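Local coordinates for uncharacterized protein (Bacteroides ovatus, PDB 3P02), which is of unknown function but joins a domain of the E-set clan to a C-terminal antiparallel beta domain of the BT_3044-like family, at residues 154-160 and 312-317. Where two conformers were deposited one is given. Residues are numbered along the deposited sequence.
Sequences FNEFSGR and SDSKWW. With EDO (1,2-ethanediol), chain C.
Strand 146-154 of the N-terminal domain ends at Phe154, a type I turn runs from Asn155 to Ser158, and edge strand 159-162 of the C-terminal sheet begins at Gly159. The turn carries an Asx turn, Phe157 N to Asn155 OD1 at 2.8 Å, and Asn155 N donates to Ser158 OG at 2.9 Å. Against it lies the chain's C-terminus: a 3-10 turn at 312-314, then Lys315 with positive phi (69°). Gly159 sits opposite Trp316, CA to CA 4.2 Å; with phi/psi of 109/-154 and Lys315 O 3.2 Å from its CA, a side chain would clash. Lys315 O accepts from Arg160 N at 2.7 Å. Arg160, chi1 m, chi2 t, chi3 m, chi4 107°, reaches the terminus with the edge of its guanidinium: NE donates to Trp317 O at 2.9 Å and NH2 to the same oxygen at 3.2 Å and weakly to Ser312 O at 2.7 Å; NH1 pairs with Glu182. Phe154 in the p rotamer (chi2 -78°) meets both tryptophans. The Trp317 edge (chi1 39°, chi2 77°) points into its face in a T-shaped pair, six-membered-ring centroids 5.0 Å apart, planes at 89°, while Trp316 (chi1 m, chi2 -50°) packs obliquely, six-membered-ring centroids 4.7 Å, planes at 47°, its NE1 weakly bonded to Asn155 O at 2.9 Å. Trp317 stacks on His28, and its NE1 bonds to Gln310 O. One water bridges Ser158 OG and Trp316 O, 2.7 Å from each. The C-terminal tail folds back over an interdomain linker, packing at the junction between two beta domains with an aromatic cluster and an arginine-bound terminal carboxylate.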
loop_
_atom_site.group_PDB
_atom_site.type_symbol
_atom_site.label_atom_id
_atom_site.label_comp_id
_atom_site.label_asym_id
_atom_site.label_seq_id
_atom_site.Cartn_x
_atom_site.Cartn_y
_atom_site.Cartn_z
ATOM N N PHE A 154 3.047 4.328 3.741
ATOM C CA PHE A 154 3.911 3.667 4.705
ATOM C C PHE A 154 4.219 4.626 5.833
ATOM O O PHE A 154 4.135 5.838 5.654
ATOM C CB PHE A 154 5.210 3.102 4.085
ATOM C CG PHE A 154 6.236 4.117 3.629
ATOM C CD1 PHE A 154 6.071 4.807 2.433
ATOM C CD2 PHE A 154 7.402 4.331 4.359
ATOM C CE1 PHE A 154 7.064 5.663 1.956
ATOM C CE2 PHE A 154 8.391 5.202 3.891
ATOM C CZ PHE A 154 8.214 5.870 2.689
ATOM N N ASN A 155 4.515 4.073 7.006
ATOM C CA ASN A 155 4.980 4.915 8.098
ATOM C C ASN A 155 6.097 4.093 8.790
ATOM O O ASN A 155 6.488 3.045 8.270
ATOM C CB ASN A 155 3.828 5.353 9.019
ATOM C CG ASN A 155 3.123 4.213 9.703
ATOM O OD1 ASN A 155 3.678 3.155 9.920
ATOM N ND2 ASN A 155 1.880 4.430 10.094
ATOM N N GLU A 156 6.625 4.550 9.925
ATOM C CA GLU A 156 7.703 3.830 10.613
ATOM C C GLU A 156 7.294 2.421 11.039
ATOM O O GLU A 156 8.151 1.547 11.171
ATOM C CB GLU A 156 8.130 4.619 11.865
ATOM C CG GLU A 156 9.215 3.940 12.680
ATOM C CD GLU A 156 9.702 4.682 13.906
ATOM O OE1 GLU A 156 9.230 5.811 14.166
ATOM O OE2 GLU A 156 10.550 4.110 14.624
ATOM N N PHE A 157 5.991 2.200 11.232
ATOM C CA PHE A 157 5.475 0.952 11.819
ATOM C C PHE A 157 4.656 0.084 10.917
ATOM O O PHE A 157 4.006 -0.848 11.416
ATOM C CB PHE A 157 4.549 1.375 12.985
ATOM C CG PHE A 157 5.151 2.440 13.888
ATOM C CD1 PHE A 157 6.198 2.131 14.748
ATOM C CD2 PHE A 157 4.695 3.762 13.835
ATOM C CE1 PHE A 157 6.783 3.119 15.542
ATOM C CE2 PHE A 157 5.260 4.746 14.653
ATOM C CZ PHE A 157 6.289 4.411 15.514
ATOM N N SER A 158 4.636 0.380 9.611
ATOM C CA SER A 158 3.737 -0.330 8.707
ATOM C C SER A 158 4.408 -1.414 7.879
ATOM O O SER A 158 5.627 -1.543 7.833
ATOM C CB SER A 158 3.074 0.678 7.769
ATOM O OG SER A 158 4.033 1.246 6.885
ATOM N N GLY A 159 3.580 -2.173 7.172
ATOM C CA GLY A 159 4.083 -3.134 6.214
ATOM C C GLY A 159 3.933 -4.578 6.595
ATOM O O GLY A 159 3.033 -4.948 7.354
ATOM N N ARG A 160 4.810 -5.388 6.040
ATOM C CA ARG A 160 4.721 -6.842 6.134
ATOM C C ARG A 160 5.420 -7.344 7.389
ATOM O O ARG A 160 6.633 -7.501 7.390
ATOM C CB ARG A 160 5.280 -7.503 4.862
ATOM C CG ARG A 160 4.500 -7.049 3.617
ATOM C CD ARG A 160 4.975 -7.744 2.343
ATOM N NE ARG A 160 6.354 -7.414 2.034
ATOM C CZ ARG A 160 7.403 -8.223 2.169
ATOM N NH1 ARG A 160 7.252 -9.445 2.672
ATOM N NH2 ARG A 160 8.613 -7.811 1.817
ATOM N N SER A 312 11.572 -4.511 -1.522
ATOM C CA SER A 312 10.635 -5.163 -0.606
ATOM C C SER A 312 11.318 -5.677 0.680
ATOM O O SER A 312 10.600 -5.974 1.657
ATOM C CB SER A 312 9.903 -6.306 -1.314
ATOM O OG SER A 312 10.837 -7.217 -1.867
ATOM N N ASP A 313 12.686 -5.773 0.716
ATOM C CA ASP A 313 13.358 -6.198 1.961
ATOM C C ASP A 313 13.216 -5.106 3.072
ATOM O O ASP A 313 13.495 -5.396 4.244
ATOM C CB ASP A 313 14.829 -6.565 1.739
ATOM C CG ASP A 313 15.006 -7.913 1.021
ATOM O OD1 ASP A 313 14.007 -8.648 0.879
ATOM O OD2 ASP A 313 16.147 -8.247 0.662
ATOM N N SER A 314 12.694 -3.889 2.702
ATOM C CA SER A 314 12.354 -2.856 3.673
ATOM C C SER A 314 11.127 -3.292 4.463
ATOM O O SER A 314 10.878 -2.766 5.546
ATOM C CB SER A 314 12.043 -1.539 2.969
ATOM O OG SER A 314 10.852 -1.700 2.202
ATOM N N LYS A 315 10.338 -4.224 3.875
ATOM C CA LYS A 315 9.086 -4.746 4.432
ATOM C C LYS A 315 7.966 -3.689 4.450
ATOM O O LYS A 315 6.887 -3.973 4.947
ATOM C CB LYS A 315 9.255 -5.373 5.835
ATOM C CG LYS A 315 10.426 -6.341 5.990
ATOM C CD LYS A 315 10.378 -7.536 5.015
ATOM C CE LYS A 315 11.669 -8.340 5.083
ATOM N NZ LYS A 315 11.821 -9.056 6.378
ATOM N N TRP A 316 8.181 -2.488 3.855
ATOM C CA TRP A 316 7.080 -1.511 3.786
ATOM C C TRP A 316 6.100 -1.915 2.672
ATOM O O TRP A 316 4.969 -1.435 2.636
ATOM C CB TRP A 316 7.631 -0.126 3.486
ATOM C CG TRP A 316 8.186 0.566 4.681
ATOM C CD1 TRP A 316 7.587 0.736 5.900
ATOM C CD2 TRP A 316 9.392 1.329 4.714
ATOM N NE1 TRP A 316 8.383 1.519 6.707
ATOM C CE2 TRP A 316 9.492 1.903 6.003
ATOM C CE3 TRP A 316 10.382 1.618 3.760
ATOM C CZ2 TRP A 316 10.555 2.752 6.368
ATOM C CZ3 TRP A 316 11.433 2.446 4.123
ATOM C CH2 TRP A 316 11.519 3.000 5.417
ATOM N N TRP A 317 6.587 -2.733 1.734
ATOM C CA TRP A 317 5.861 -3.236 0.559
ATOM C C TRP A 317 6.532 -4.536 0.106
ATOM O O TRP A 317 7.442 -5.013 0.818
ATOM C CB TRP A 317 5.815 -2.180 -0.587
ATOM C CG TRP A 317 7.099 -1.421 -0.722
ATOM C CD1 TRP A 317 8.257 -1.862 -1.290
ATOM C CD2 TRP A 317 7.373 -0.104 -0.216
ATOM N NE1 TRP A 317 9.232 -0.892 -1.193
ATOM C CE2 TRP A 317 8.714 0.201 -0.541
ATOM C CE3 TRP A 317 6.599 0.867 0.453
ATOM C CZ2 TRP A 317 9.330 1.399 -0.148
ATOM C CZ3 TRP A 317 7.210 2.053 0.826
ATOM C CH2 TRP A 317 8.559 2.298 0.548
ATOM O OXT TRP A 317 6.118 -5.105 -0.936
HETATM C C1 EDO C . 7.916 -10.637 7.506
HETATM O O1 EDO C . 8.378 -9.290 7.504
HETATM C C2 EDO C . 8.363 -11.313 6.226
HETATM O O2 EDO C . 9.784 -11.191 6.069
HETATM O O HOH W 1 3.578 0.119 4.423
HETATM O O HOH W 2 10.883 -9.443 1.615
#